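Local coordinates for protein Cd1 (Flavonifractor plautii, PDB 7D39) that binds FMN and probably acts as a flavone reductase, an ene-reductase that starts the breakdown of flavones and flavonols in gut bacteria, at residues Phe70-Leu73 and Leu74-Leu78; Asn113-Ile116 and Gly117-Ala121; Val187-Ala190 and His191-Arg195; Thr264-Gly267 and Lys268-Gly272; Ala293-Ala296 and Ala297-Ala300. All blocks are in the same frame, centred on the assembly; numbering follows the deposited sequence.

Overall arrangement
Four contacts join neighbouring turns of one helix, and contact 4 takes in the N-cap and first turns of another; they follow one another along the chain without overlap. Contacts 1 and 3 lie on helices 70-79 and 184-202, which pack against the five-stranded parallel sheet of the flavodoxin-like domain that binds FMN; their centres are about 25 Å apart. Contact 2, on helix 111-124, and contact 4 touch, with centres about 14 Å apart, so the start of the long helix 265-285 packs on helix 111-124 there. Contact 5, on helix 289-301, is remote: about 36 Å from contact 4, centre to centre. The set thus runs from sheet-packed helices to an outlying, exposed one.

Contact 1 of 5, residues Phe70-Leu73 and Leu74-Leu78; sequences FDWL and LDKML
Helix 70-79, which flanks the parallel sheet of the flavodoxin-like domain, joins Trp72 to Lys76 on one side and Phe70 and Leu73 to Leu74 and Met77 on the other. Lys76 CG stands over the middle of the Trp72 six-membered ring, 3.9 Å from the ring centroid and only 6° off the normal, a CH-pi contact. Two successive bends in the lysine chain (chi2 -63°, chi3 -60°) fold its methylenes across the indole before the ammonium goes on to a salt bridge with Glu34; a long apolar stem ending in a charge suits both tasks. On the buried side, Phe70 CE2 is 3.9 Å from Leu74 CD2, and Leu73 CG lies 4.1 Å from the SE atom of Met77, here a selenomethionine. These side chains continue into the core, Met77 meeting Leu4 and Ile6 of strand 2-7 and Leu74 meeting helix 96-109. Asp75 donates its N-H to Asp71 O at 2.9 Å, while its carboxylate OD1 forms a salt bridge with Arg132. With an asparagine in its place the salt bridge would probably be lost, leaving the Arg132 charge without its mate. The chemistry is that of an amphipathic helix: the apolar side chains face the sheet and helix 96-109, while Lys76 and Asp75 pair with the opposite charges of Glu34 and Arg132.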
loop_
_atom_site.group_PDB
_atom_site.type_symbol
_atom_site.label_atom_id
_atom_site.label_comp_id
_atom_site.label_asym_id
_atom_site.label_seq_id
_atom_site.Cartn_x
_atom_site.Cartn_y
_atom_site.Cartn_z
ATOM N N PHE A 70 7.487 -4.338 13.962
ATOM C CA PHE A 70 7.415 -3.821 12.604
ATOM C C PHE A 70 8.762 -3.944 11.897
ATOM O O PHE A 70 8.830 -4.394 10.749
ATOM C CB PHE A 70 6.923 -2.372 12.615
ATOM C CG PHE A 70 6.725 -1.804 11.251
ATOM C CD1 PHE A 70 5.593 -2.106 10.528
ATOM C CD2 PHE A 70 7.698 -1.002 10.671
ATOM C CE1 PHE A 70 5.410 -1.606 9.244
ATOM C CE2 PHE A 70 7.528 -0.493 9.399
ATOM C CZ PHE A 70 6.377 -0.791 8.682
ATOM N N ASP A 71 9.851 -3.552 12.567
ATOM C CA ASP A 71 11.159 -3.643 11.929
ATOM C C ASP A 71 11.454 -5.073 11.499
ATOM O O ASP A 71 11.942 -5.305 10.390
ATOM C CB ASP A 71 12.256 -3.121 12.864
ATOM C CG ASP A 71 12.267 -1.602 12.959
ATOM O OD1 ASP A 71 11.716 -0.938 12.058
ATOM O OD2 ASP A 71 12.835 -1.069 13.929
ATOM N N TRP A 72 11.158 -6.045 12.362
ATOM C CA TRP A 72 11.293 -7.444 11.968
ATOM C C TRP A 72 10.456 -7.746 10.728
ATOM O O TRP A 72 10.956 -8.302 9.744
ATOM C CB TRP A 72 10.892 -8.343 13.132
ATOM C CG TRP A 72 10.971 -9.809 12.841
ATOM C CD1 TRP A 72 12.057 -10.632 13.009
ATOM C CD2 TRP A 72 9.915 -10.638 12.341
ATOM N NE1 TRP A 72 11.738 -11.916 12.636
ATOM C CE2 TRP A 72 10.431 -11.952 12.228
ATOM C CE3 TRP A 72 8.589 -10.401 11.980
ATOM C CZ2 TRP A 72 9.666 -13.017 11.764
ATOM C CZ3 TRP A 72 7.826 -11.469 11.508
ATOM C CH2 TRP A 72 8.368 -12.759 11.417
ATOM N N LEU A 73 9.176 -7.378 10.757
ATOM C CA LEU A 73 8.317 -7.618 9.597
ATOM C C LEU A 73 8.908 -6.990 8.339
ATOM O O LEU A 73 8.964 -7.619 7.276
ATOM C CB LEU A 73 6.912 -7.061 9.862
ATOM C CG LEU A 73 5.845 -7.181 8.768
ATOM C CD1 LEU A 73 5.652 -8.628 8.361
ATOM C CD2 LEU A 73 4.514 -6.557 9.217
ATOM N N LEU A 74 9.360 -5.745 8.448
ATOM C CA LEU A 74 9.907 -5.051 7.295
ATOM C C LEU A 74 11.134 -5.766 6.742
ATOM O O LEU A 74 11.266 -5.928 5.523
ATOM C CB LEU A 74 10.237 -3.606 7.682
ATOM C CG LEU A 74 10.314 -2.669 6.496
ATOM C CD1 LEU A 74 9.021 -2.803 5.746
ATOM C CD2 LEU A 74 10.529 -1.237 6.955
ATOM N N ASP A 75 12.049 -6.194 7.620
ATOM C CA ASP A 75 13.205 -6.955 7.154
ATOM C C ASP A 75 12.762 -8.166 6.347
ATOM O O ASP A 75 13.355 -8.480 5.310
ATOM C CB ASP A 75 14.088 -7.411 8.322
ATOM C CG ASP A 75 14.781 -6.267 9.031
ATOM O OD1 ASP A 75 15.366 -5.387 8.361
ATOM O OD2 ASP A 75 14.754 -6.252 10.280
ATOM N N LYS A 76 11.727 -8.866 6.812
ATOM C CA LYS A 76 11.267 -10.049 6.087
ATOM C C LYS A 76 10.736 -9.667 4.717
ATOM O O LYS A 76 11.019 -10.340 3.722
ATOM C CB LYS A 76 10.182 -10.792 6.874
ATOM C CG LYS A 76 10.559 -11.256 8.282
ATOM C CD LYS A 76 11.693 -12.268 8.290
ATOM C CE LYS A 76 11.341 -13.506 7.521
ATOM N NZ LYS A 76 12.325 -14.587 7.802
HETATM N N MSE A 77 9.959 -8.595 4.644
HETATM C CA MSE A 77 9.410 -8.190 3.368
HETATM C C MSE A 77 10.525 -7.778 2.410
HETATM O O MSE A 77 10.444 -8.050 1.221
HETATM C CB MSE A 77 8.412 -7.064 3.552
HETATM C CG MSE A 77 7.217 -7.476 4.371
HETATM SE SE MSE A 77 6.061 -5.968 4.871
HETATM C CE MSE A 77 4.888 -5.918 3.297
ATOM N N LEU A 78 11.579 -7.150 2.940
ATOM C CA LEU A 78 12.678 -6.701 2.088
ATOM C C LEU A 78 13.493 -7.869 1.551
ATOM O O LEU A 78 14.076 -7.765 0.469
ATOM C CB LEU A 78 13.588 -5.732 2.856
ATOM C CG LEU A 78 13.079 -4.308 3.126
ATOM C CD1 LEU A 78 13.986 -3.584 4.099
ATOM C CD2 LEU A 78 12.977 -3.520 1.828
#

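Contact 2 of 5, residues Asn113-Ile116 and Gly117-Ala121; sequences NNII and GTKIA
Ile116 and Ile120, one turn apart on helix 111-124, lie side by side and point the same way, so that Ile116 CG2 meets Ile120 CD1 at 3.9 Å. The pair is closely packed along the helix although both residues are exposed. In Ile116 the CG2 methyl is set anti to the backbone N by the first torsion (chi1 -73° for CG1), which brings it alongside the next turn. Isoleucine suits this row because branching at CB puts a methyl of Ile116 beside the next turn, where the end of Ile120 meets it. The backbone beneath is close-knit: Ile120 N donates to Ile116 O at 2.9 Å in an almost straight bond (170°), and Gly117 N reaches Asn113 O at 2.7 Å. Gly117 itself brings no side chain; a beta carbon there would come within about 3.2 Å of Asn113 O, a tight approach. The looser approach is that of the Lys119 end to Ile115. These two also run side by side, yet the only close approach of their side chains is a 4.0 Å one from Ile115 CG2 to Lys119 NZ, a methyl beside an ammonium rather than a bond. Lys119 is exposed, and a flexible, charged chain is at home where water can reach it. Asn114, near the helix start, uses ND2 to donate to Arg108 O and so ties this turn to the end of the preceding helix. Asn114, Ile115 and Thr118 touch Leu134 of helix 131-134, while Ile115 and Ile116 also meet helix 265-285, packing on Leu265 and Phe269.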
loop_
_atom_site.group_PDB
_atom_site.type_symbol
_atom_site.label_atom_id
_atom_site.label_comp_id
_atom_site.label_asym_id
_atom_site.label_seq_id
_atom_site.Cartn_x
_atom_site.Cartn_y
_atom_site.Cartn_z
ATOM N N ASN A 113 12.250 9.272 -1.306
ATOM C CA ASN A 113 13.165 9.675 -0.251
ATOM C C ASN A 113 14.361 8.746 -0.176
ATOM O O ASN A 113 15.465 9.180 0.169
ATOM C CB ASN A 113 12.446 9.735 1.092
ATOM C CG ASN A 113 11.377 10.807 1.130
ATOM O OD1 ASN A 113 11.475 11.835 0.456
ATOM N ND2 ASN A 113 10.348 10.569 1.914
ATOM N N ASN A 114 14.178 7.476 -0.512
ATOM C CA ASN A 114 15.304 6.572 -0.395
ATOM C C ASN A 114 16.284 6.786 -1.531
ATOM O O ASN A 114 17.485 6.639 -1.321
ATOM C CB ASN A 114 14.823 5.118 -0.313
ATOM C CG ASN A 114 14.148 4.810 1.021
ATOM O OD1 ASN A 114 14.700 5.073 2.080
ATOM N ND2 ASN A 114 12.937 4.281 0.969
ATOM N N ILE A 115 15.808 7.185 -2.714
ATOM C CA ILE A 115 16.727 7.553 -3.784
ATOM C C ILE A 115 17.477 8.827 -3.425
ATOM O O ILE A 115 18.690 8.925 -3.623
ATOM C CB ILE A 115 15.976 7.705 -5.118
ATOM C CG1 ILE A 115 15.602 6.336 -5.681
ATOM C CG2 ILE A 115 16.820 8.486 -6.127
ATOM C CD1 ILE A 115 14.839 6.414 -6.984
ATOM N N ILE A 116 16.767 9.821 -2.902
ATOM C CA ILE A 116 17.409 11.052 -2.451
ATOM C C ILE A 116 18.441 10.739 -1.383
ATOM O O ILE A 116 19.596 11.169 -1.461
ATOM C CB ILE A 116 16.347 12.036 -1.935
ATOM C CG1 ILE A 116 15.557 12.618 -3.104
ATOM C CG2 ILE A 116 16.973 13.106 -1.037
ATOM C CD1 ILE A 116 14.286 13.304 -2.696
ATOM N N GLY A 117 18.044 9.938 -0.392
ATOM C CA GLY A 117 18.912 9.681 0.740
ATOM C C GLY A 117 20.185 8.949 0.370
ATOM O O GLY A 117 21.254 9.251 0.902
ATOM N N THR A 118 20.096 7.960 -0.527
ATOM C CA THR A 118 21.324 7.267 -0.885
ATOM C C THR A 118 22.183 8.110 -1.818
ATOM O O THR A 118 23.401 7.909 -1.869
ATOM C CB THR A 118 21.043 5.881 -1.501
ATOM O OG1 THR A 118 20.945 5.968 -2.921
ATOM C CG2 THR A 118 19.774 5.275 -0.960
ATOM N N LYS A 119 21.586 9.056 -2.543
ATOM C CA LYS A 119 22.383 9.961 -3.361
ATOM C C LYS A 119 23.170 10.924 -2.486
ATOM O O LYS A 119 24.369 11.128 -2.689
ATOM C CB LYS A 119 21.485 10.726 -4.328
ATOM C CG LYS A 119 22.225 11.369 -5.486
ATOM C CD LYS A 119 21.533 11.003 -6.793
ATOM C CE LYS A 119 21.292 9.491 -6.858
ATOM N NZ LYS A 119 20.327 9.098 -7.927
ATOM N N ILE A 120 22.509 11.525 -1.501
ATOM C CA ILE A 120 23.214 12.421 -0.593
ATOM C C ILE A 120 24.302 11.666 0.162
ATOM O O ILE A 120 25.395 12.194 0.398
ATOM C CB ILE A 120 22.215 13.105 0.357
ATOM C CG1 ILE A 120 21.421 14.174 -0.404
ATOM C CG2 ILE A 120 22.946 13.731 1.544
ATOM C CD1 ILE A 120 20.201 14.717 0.327
ATOM N N ALA A 121 24.035 10.413 0.528
ATOM C CA ALA A 121 25.017 9.644 1.279
ATOM C C ALA A 121 26.252 9.361 0.436
ATOM O O ALA A 121 27.386 9.516 0.905
ATOM C CB ALA A 121 24.388 8.345 1.778
#

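Contact 3 of 5, residues Val187-Ala190 and His191-Arg195; sequences VARA and HQIGR
Ile193 packs its CG1 over one face of the Arg189 guanidinium, 4.1 Å above the plane and over its centre, the two side chains crossing at about a right angle. A bend at chi2 (75°) swings the arginine chain forward along the helix, toward Ile193, so that the guanidinium face lies against the isoleucine while NE makes a salt bridge with Glu172. An alkyl group suits this place because it can lie against the face of a planar cation without competing for its hydrogen bonds. In a second face contact, His191 CD2 lies 3.7 Å above the Arg195 guanidinium. Small Ala190 lets the helix come close to Met18 and Met142. Among the polar contacts, Arg195 NH1 donates to Gln192 OE1 at 3.2 Å, with the oxygen in the guanidinium plane. Glu28 takes both His191 NE2 and Arg195 NE on OE1, and Glu21 takes His191 ND1. Backbone bonds are regular, among them Ile193 N to Arg189 O at 2.9 Å. Helix 184-202 packs on strands 138-144 and 167-174 and beside helix 14-28, as in the three-layer alpha/beta/alpha sandwich of flavodoxin-like proteins.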
loop_
_atom_site.group_PDB
_atom_site.type_symbol
_atom_site.label_atom_id
_atom_site.label_comp_id
_atom_site.label_asym_id
_atom_site.label_seq_id
_atom_site.Cartn_x
_atom_site.Cartn_y
_atom_site.Cartn_z
ATOM N N VAL A 187 -10.898 -20.861 -4.328
ATOM C CA VAL A 187 -9.601 -21.296 -3.824
ATOM C C VAL A 187 -8.624 -21.450 -4.980
ATOM O O VAL A 187 -7.454 -21.072 -4.879
ATOM C CB VAL A 187 -9.760 -22.604 -3.022
ATOM C CG1 VAL A 187 -8.405 -23.150 -2.578
ATOM C CG2 VAL A 187 -10.647 -22.375 -1.820
ATOM N N ALA A 188 -9.104 -21.985 -6.109
ATOM C CA ALA A 188 -8.283 -22.086 -7.305
ATOM C C ALA A 188 -7.805 -20.716 -7.754
ATOM O O ALA A 188 -6.705 -20.596 -8.308
ATOM C CB ALA A 188 -9.065 -22.794 -8.424
ATOM N N ARG A 189 -8.579 -19.666 -7.473
ATOM C CA ARG A 189 -8.145 -18.318 -7.836
ATOM C C ARG A 189 -6.993 -17.844 -6.955
ATOM O O ARG A 189 -6.061 -17.195 -7.440
ATOM C CB ARG A 189 -9.325 -17.349 -7.761
ATOM C CG ARG A 189 -8.965 -15.907 -8.059
ATOM C CD ARG A 189 -8.731 -15.661 -9.558
ATOM N NE ARG A 189 -8.442 -14.253 -9.807
ATOM C CZ ARG A 189 -7.414 -13.804 -10.520
ATOM N NH1 ARG A 189 -6.575 -14.652 -11.100
ATOM N NH2 ARG A 189 -7.235 -12.496 -10.661
ATOM N N ALA A 190 -7.034 -18.152 -5.657
ATOM C CA ALA A 190 -5.869 -17.891 -4.816
ATOM C C ALA A 190 -4.653 -18.647 -5.328
ATOM O O ALA A 190 -3.544 -18.104 -5.363
ATOM C CB ALA A 190 -6.156 -18.276 -3.362
ATOM N N HIS A 191 -4.846 -19.904 -5.732
ATOM C CA HIS A 191 -3.751 -20.685 -6.288
ATOM C C HIS A 191 -3.139 -20.001 -7.515
ATOM O O HIS A 191 -1.915 -19.899 -7.639
ATOM C CB HIS A 191 -4.250 -22.087 -6.650
ATOM C CG HIS A 191 -3.154 -23.020 -7.054
ATOM N ND1 HIS A 191 -2.491 -23.824 -6.152
ATOM C CD2 HIS A 191 -2.590 -23.266 -8.261
ATOM C CE1 HIS A 191 -1.571 -24.531 -6.788
ATOM N NE2 HIS A 191 -1.615 -24.216 -8.069
ATOM N N GLN A 192 -3.977 -19.557 -8.456
ATOM C CA GLN A 192 -3.455 -18.873 -9.638
ATOM C C GLN A 192 -2.725 -17.585 -9.265
ATOM O O GLN A 192 -1.666 -17.273 -9.830
ATOM C CB GLN A 192 -4.579 -18.569 -10.622
ATOM C CG GLN A 192 -4.070 -18.081 -11.952
ATOM C CD GLN A 192 -3.333 -19.177 -12.724
ATOM O OE1 GLN A 192 -3.803 -20.311 -12.811
ATOM N NE2 GLN A 192 -2.161 -18.842 -13.265
ATOM N N ILE A 193 -3.276 -16.822 -8.319
ATOM C CA ILE A 193 -2.603 -15.608 -7.863
ATOM C C ILE A 193 -1.201 -15.937 -7.357
ATOM O O ILE A 193 -0.242 -15.185 -7.584
ATOM C CB ILE A 193 -3.464 -14.901 -6.798
ATOM C CG1 ILE A 193 -4.664 -14.249 -7.487
ATOM C CG2 ILE A 193 -2.661 -13.865 -5.991
ATOM C CD1 ILE A 193 -5.564 -13.465 -6.568
ATOM N N GLY A 194 -1.051 -17.086 -6.702
ATOM C CA GLY A 194 0.270 -17.495 -6.245
ATOM C C GLY A 194 1.194 -17.886 -7.384
ATOM O O GLY A 194 2.403 -17.630 -7.333
ATOM N N ARG A 195 0.647 -18.531 -8.420
ATOM C CA ARG A 195 1.427 -18.749 -9.638
ATOM C C ARG A 195 1.885 -17.415 -10.229
ATOM O O ARG A 195 3.047 -17.257 -10.617
ATOM C CB ARG A 195 0.616 -19.540 -10.678
ATOM C CG ARG A 195 0.476 -21.047 -10.424
ATOM C CD ARG A 195 -0.540 -21.641 -11.401
ATOM N NE ARG A 195 -0.528 -23.103 -11.440
ATOM C CZ ARG A 195 -1.542 -23.855 -11.874
ATOM N NH1 ARG A 195 -2.667 -23.280 -12.295
ATOM N NH2 ARG A 195 -1.440 -25.182 -11.880
#

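Contact 4 of 5, residues Thr264-Gly267 and Lys268-Gly272; sequences TLSG and KFIHG
Thr264 and Lys268 meet at the start of helix 265-285, where Thr264 is the N-cap: its OG1 accepts from Gly267 N at 3.0 Å, a capping bond that a short hydroxyl side chain makes well. Lys268 follows. Its N donates to Thr264 O at 3.0 Å, and its CG rests 3.4 Å from the same oxygen; the stem is extended until a bend at the last torsion (chi4 -52°) directs the buried ammonium to the carbonyl oxygens of Leu162 and His262, which satisfy it. Phe269 comes next, donating its N-H to Leu265 O at 2.8 Å. That oxygen also lies over one face of the phenyl ring, 3.2 Å above the plane and offset toward the rim. The ring thus lies over the backbone of the preceding turn, with Leu265 CB beside its rim, 4.1 Å from Phe269 CE2. Ile270 N then donates to Ser266 O, and Ile270 CG1 lies 3.4 Å from that oxygen; Ser266 OG is bonded to Glu259 O. Last, His271 closes the turn with its N-H to the O of buried Gly267 at 2.9 Å and directs its imidazole outward, as befits an exposed polar ring. Around this first part of the helix, Leu265 leans on Arg111 of helix 111-124 and on Met165 in a loop, Lys268 also packs on Met165, and Ile270 touches the loop residue His260.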
loop_
_atom_site.group_PDB
_atom_site.type_symbol
_atom_site.label_atom_id
_atom_site.label_comp_id
_atom_site.label_asym_id
_atom_site.label_seq_id
_atom_site.Cartn_x
_atom_site.Cartn_y
_atom_site.Cartn_z
ATOM N N THR A 264 4.593 7.743 -9.122
ATOM C CA THR A 264 5.763 7.916 -9.964
ATOM C C THR A 264 6.836 8.650 -9.174
ATOM O O THR A 264 6.540 9.400 -8.239
ATOM C CB THR A 264 5.447 8.718 -11.232
ATOM O OG1 THR A 264 5.256 10.095 -10.883
ATOM C CG2 THR A 264 4.189 8.189 -11.918
ATOM N N LEU A 265 8.094 8.438 -9.571
ATOM C CA LEU A 265 9.196 9.186 -8.972
ATOM C C LEU A 265 8.978 10.686 -9.108
ATOM O O LEU A 265 9.177 11.444 -8.152
ATOM C CB LEU A 265 10.519 8.795 -9.617
ATOM C CG LEU A 265 11.124 7.494 -9.141
ATOM C CD1 LEU A 265 12.545 7.433 -9.651
ATOM C CD2 LEU A 265 11.096 7.454 -7.636
ATOM N N SER A 266 8.592 11.135 -10.301
ATOM C CA SER A 266 8.405 12.562 -10.517
ATOM C C SER A 266 7.415 13.135 -9.513
ATOM O O SER A 266 7.691 14.145 -8.853
ATOM C CB SER A 266 7.940 12.796 -11.955
ATOM O OG SER A 266 7.796 14.170 -12.249
ATOM N N GLY A 267 6.262 12.482 -9.360
ATOM C CA GLY A 267 5.270 12.975 -8.427
ATOM C C GLY A 267 5.740 12.944 -6.992
ATOM O O GLY A 267 5.398 13.836 -6.209
ATOM N N LYS A 268 6.534 11.933 -6.630
ATOM C CA LYS A 268 7.041 11.833 -5.268
ATOM C C LYS A 268 8.073 12.920 -4.979
ATOM O O LYS A 268 8.107 13.467 -3.874
ATOM C CB LYS A 268 7.637 10.447 -5.030
ATOM C CG LYS A 268 6.605 9.334 -4.834
ATOM C CD LYS A 268 7.268 8.005 -4.450
ATOM C CE LYS A 268 6.228 6.873 -4.388
ATOM N NZ LYS A 268 5.082 7.258 -3.519
ATOM N N PHE A 269 8.931 13.231 -5.951
ATOM C CA PHE A 269 9.907 14.299 -5.773
ATOM C C PHE A 269 9.212 15.630 -5.534
ATOM O O PHE A 269 9.573 16.377 -4.615
ATOM C CB PHE A 269 10.823 14.372 -6.997
ATOM C CG PHE A 269 11.768 13.208 -7.113
ATOM C CD1 PHE A 269 12.188 12.529 -5.974
ATOM C CD2 PHE A 269 12.238 12.783 -8.349
ATOM C CE1 PHE A 269 13.052 11.453 -6.067
ATOM C CE2 PHE A 269 13.105 11.702 -8.442
ATOM C CZ PHE A 269 13.507 11.031 -7.306
ATOM N N ILE A 270 8.183 15.927 -6.324
ATOM C CA ILE A 270 7.416 17.150 -6.114
ATOM C C ILE A 270 6.784 17.145 -4.733
ATOM O O ILE A 270 6.873 18.120 -3.978
ATOM C CB ILE A 270 6.342 17.306 -7.205
ATOM C CG1 ILE A 270 6.992 17.471 -8.577
ATOM C CG2 ILE A 270 5.449 18.491 -6.876
ATOM C CD1 ILE A 270 6.028 17.296 -9.711
ATOM N N HIS A 271 6.104 16.054 -4.400
ATOM C CA HIS A 271 5.419 15.972 -3.121
ATOM C C HIS A 271 6.401 16.178 -1.981
ATOM O O HIS A 271 6.145 16.947 -1.051
ATOM C CB HIS A 271 4.722 14.617 -3.008
ATOM C CG HIS A 271 3.920 14.446 -1.762
ATOM N ND1 HIS A 271 4.092 13.373 -0.915
ATOM C CD2 HIS A 271 2.920 15.189 -1.232
ATOM C CE1 HIS A 271 3.241 13.469 0.089
ATOM N NE2 HIS A 271 2.520 14.562 -0.080
ATOM N N GLY A 272 7.549 15.508 -2.056
ATOM C CA GLY A 272 8.531 15.627 -0.999
ATOM C C GLY A 272 9.133 17.021 -0.905
ATOM O O GLY A 272 9.457 17.493 0.187
#

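Contact 5 of 5, residues Ala293-Ala296 and Ala297-Ala300; sequences ARQA and AYRA
Gln295 OE1 is gripped twice, by Arg299 NH1 at 3.1 Å and by a water that donates to it at 2.6 Å; Gln295 and Arg299 stand one turn apart (i to i+4) on the exposed helix 289-301. The arginine bond is bent, 142° at the hydrogen, and NH1 sits above the amide carbonyl plane instead of on a lone pair. The same water accepts from Arg299 NH2 at 3.0 Å, so it bridges the two side chains. Glutamine suits this surface turn because its amide can reach along the helix; bends in both chains bring the groups side by side, with their planes 77° apart. Were a leucine here, Arg299 NH1 would probably lose its acceptor and the guanidinium be freer to turn. Gln295 OE1 also meets the edge of Tyr298, in its ring plane and 3.4 Å from CD2. Below, Tyr298 N donates to Arg294 O, which lies over one face of the ring. Arg294 runs alongside, its CG set anti to the backbone N (chi1 174°), and its stem presses on the aromatic rim: Arg294 CG is 3.2 Å from Tyr298 CE2, and Arg294 CD lies 3.3 Å from Tyr298 OH.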
loop_
_atom_site.group_PDB
_atom_site.type_symbol
_atom_site.label_atom_id
_atom_site.label_comp_id
_atom_site.label_asym_id
_atom_site.label_seq_id
_atom_site.Cartn_x
_atom_site.Cartn_y
_atom_site.Cartn_z
ATOM N N ALA A 293 1.380 32.457 21.532
ATOM C CA ALA A 293 0.287 32.954 22.359
ATOM C C ALA A 293 -0.943 32.076 22.221
ATOM O O ALA A 293 -1.588 31.738 23.220
ATOM C CB ALA A 293 -0.046 34.399 21.984
ATOM N N ARG A 294 -1.291 31.705 20.992
ATOM C CA ARG A 294 -2.430 30.817 20.793
ATOM C C ARG A 294 -2.214 29.493 21.522
ATOM O O ARG A 294 -3.098 29.012 22.240
ATOM C CB ARG A 294 -2.656 30.617 19.290
ATOM C CG ARG A 294 -3.729 29.602 18.915
ATOM C CD ARG A 294 -4.167 29.790 17.463
ATOM N NE ARG A 294 -5.019 30.963 17.294
ATOM C CZ ARG A 294 -4.987 31.770 16.237
ATOM N NH1 ARG A 294 -4.130 31.543 15.253
ATOM N NH2 ARG A 294 -5.801 32.814 16.173
ATOM N N GLN A 295 -1.016 28.915 21.385
ATOM C CA GLN A 295 -0.688 27.665 22.066
ATOM C C GLN A 295 -0.803 27.798 23.582
ATOM O O GLN A 295 -1.343 26.911 24.253
ATOM C CB GLN A 295 0.726 27.216 21.676
ATOM C CG GLN A 295 0.846 26.567 20.287
ATOM C CD GLN A 295 0.229 25.174 20.221
ATOM O OE1 GLN A 295 -0.911 24.970 20.611
ATOM N NE2 GLN A 295 0.988 24.221 19.739
ATOM N N ALA A 296 -0.267 28.881 24.146
ATOM C CA ALA A 296 -0.319 29.047 25.594
ATOM C C ALA A 296 -1.758 29.113 26.075
ATOM O O ALA A 296 -2.086 28.616 27.161
ATOM C CB ALA A 296 0.449 30.307 26.014
ATOM N N ALA A 297 -2.632 29.734 25.282
ATOM C CA ALA A 297 -4.033 29.823 25.659
ATOM C C ALA A 297 -4.731 28.471 25.540
ATOM O O ALA A 297 -5.651 28.186 26.311
ATOM C CB ALA A 297 -4.733 30.878 24.807
ATOM N N TYR A 298 -4.318 27.625 24.592
ATOM C CA TYR A 298 -4.870 26.271 24.540
ATOM C C TYR A 298 -4.498 25.478 25.786
ATOM O O TYR A 298 -5.343 24.783 26.357
ATOM C CB TYR A 298 -4.394 25.531 23.281
ATOM C CG TYR A 298 -4.938 26.084 21.970
ATOM C CD1 TYR A 298 -6.211 26.622 21.897
ATOM C CD2 TYR A 298 -4.163 26.067 20.814
ATOM C CE1 TYR A 298 -6.706 27.132 20.705
ATOM C CE2 TYR A 298 -4.645 26.567 19.622
ATOM C CZ TYR A 298 -5.916 27.098 19.572
ATOM O OH TYR A 298 -6.392 27.594 18.387
ATOM N N ARG A 299 -3.233 25.562 26.213
ATOM C CA ARG A 299 -2.772 24.837 27.398
ATOM C C ARG A 299 -3.488 25.311 28.646
ATOM O O ARG A 299 -3.787 24.513 29.539
ATOM C CB ARG A 299 -1.266 25.028 27.590
ATOM C CG ARG A 299 -0.419 24.729 26.353
ATOM C CD ARG A 299 -0.338 23.227 26.021
ATOM N NE ARG A 299 -1.499 22.705 25.293
ATOM C CZ ARG A 299 -1.665 22.798 23.972
ATOM N NH1 ARG A 299 -0.753 23.421 23.237
ATOM N NH2 ARG A 299 -2.740 22.275 23.386
ATOM N N ALA A 300 -3.733 26.614 28.745
ATOM C CA ALA A 300 -4.383 27.167 29.924
ATOM C C ALA A 300 -5.875 26.881 29.940
ATOM O O ALA A 300 -6.471 26.774 31.015
ATOM C CB ALA A 300 -4.154 28.678 29.990
HETATM O O HOH W 1 -2.146 22.665 20.498
#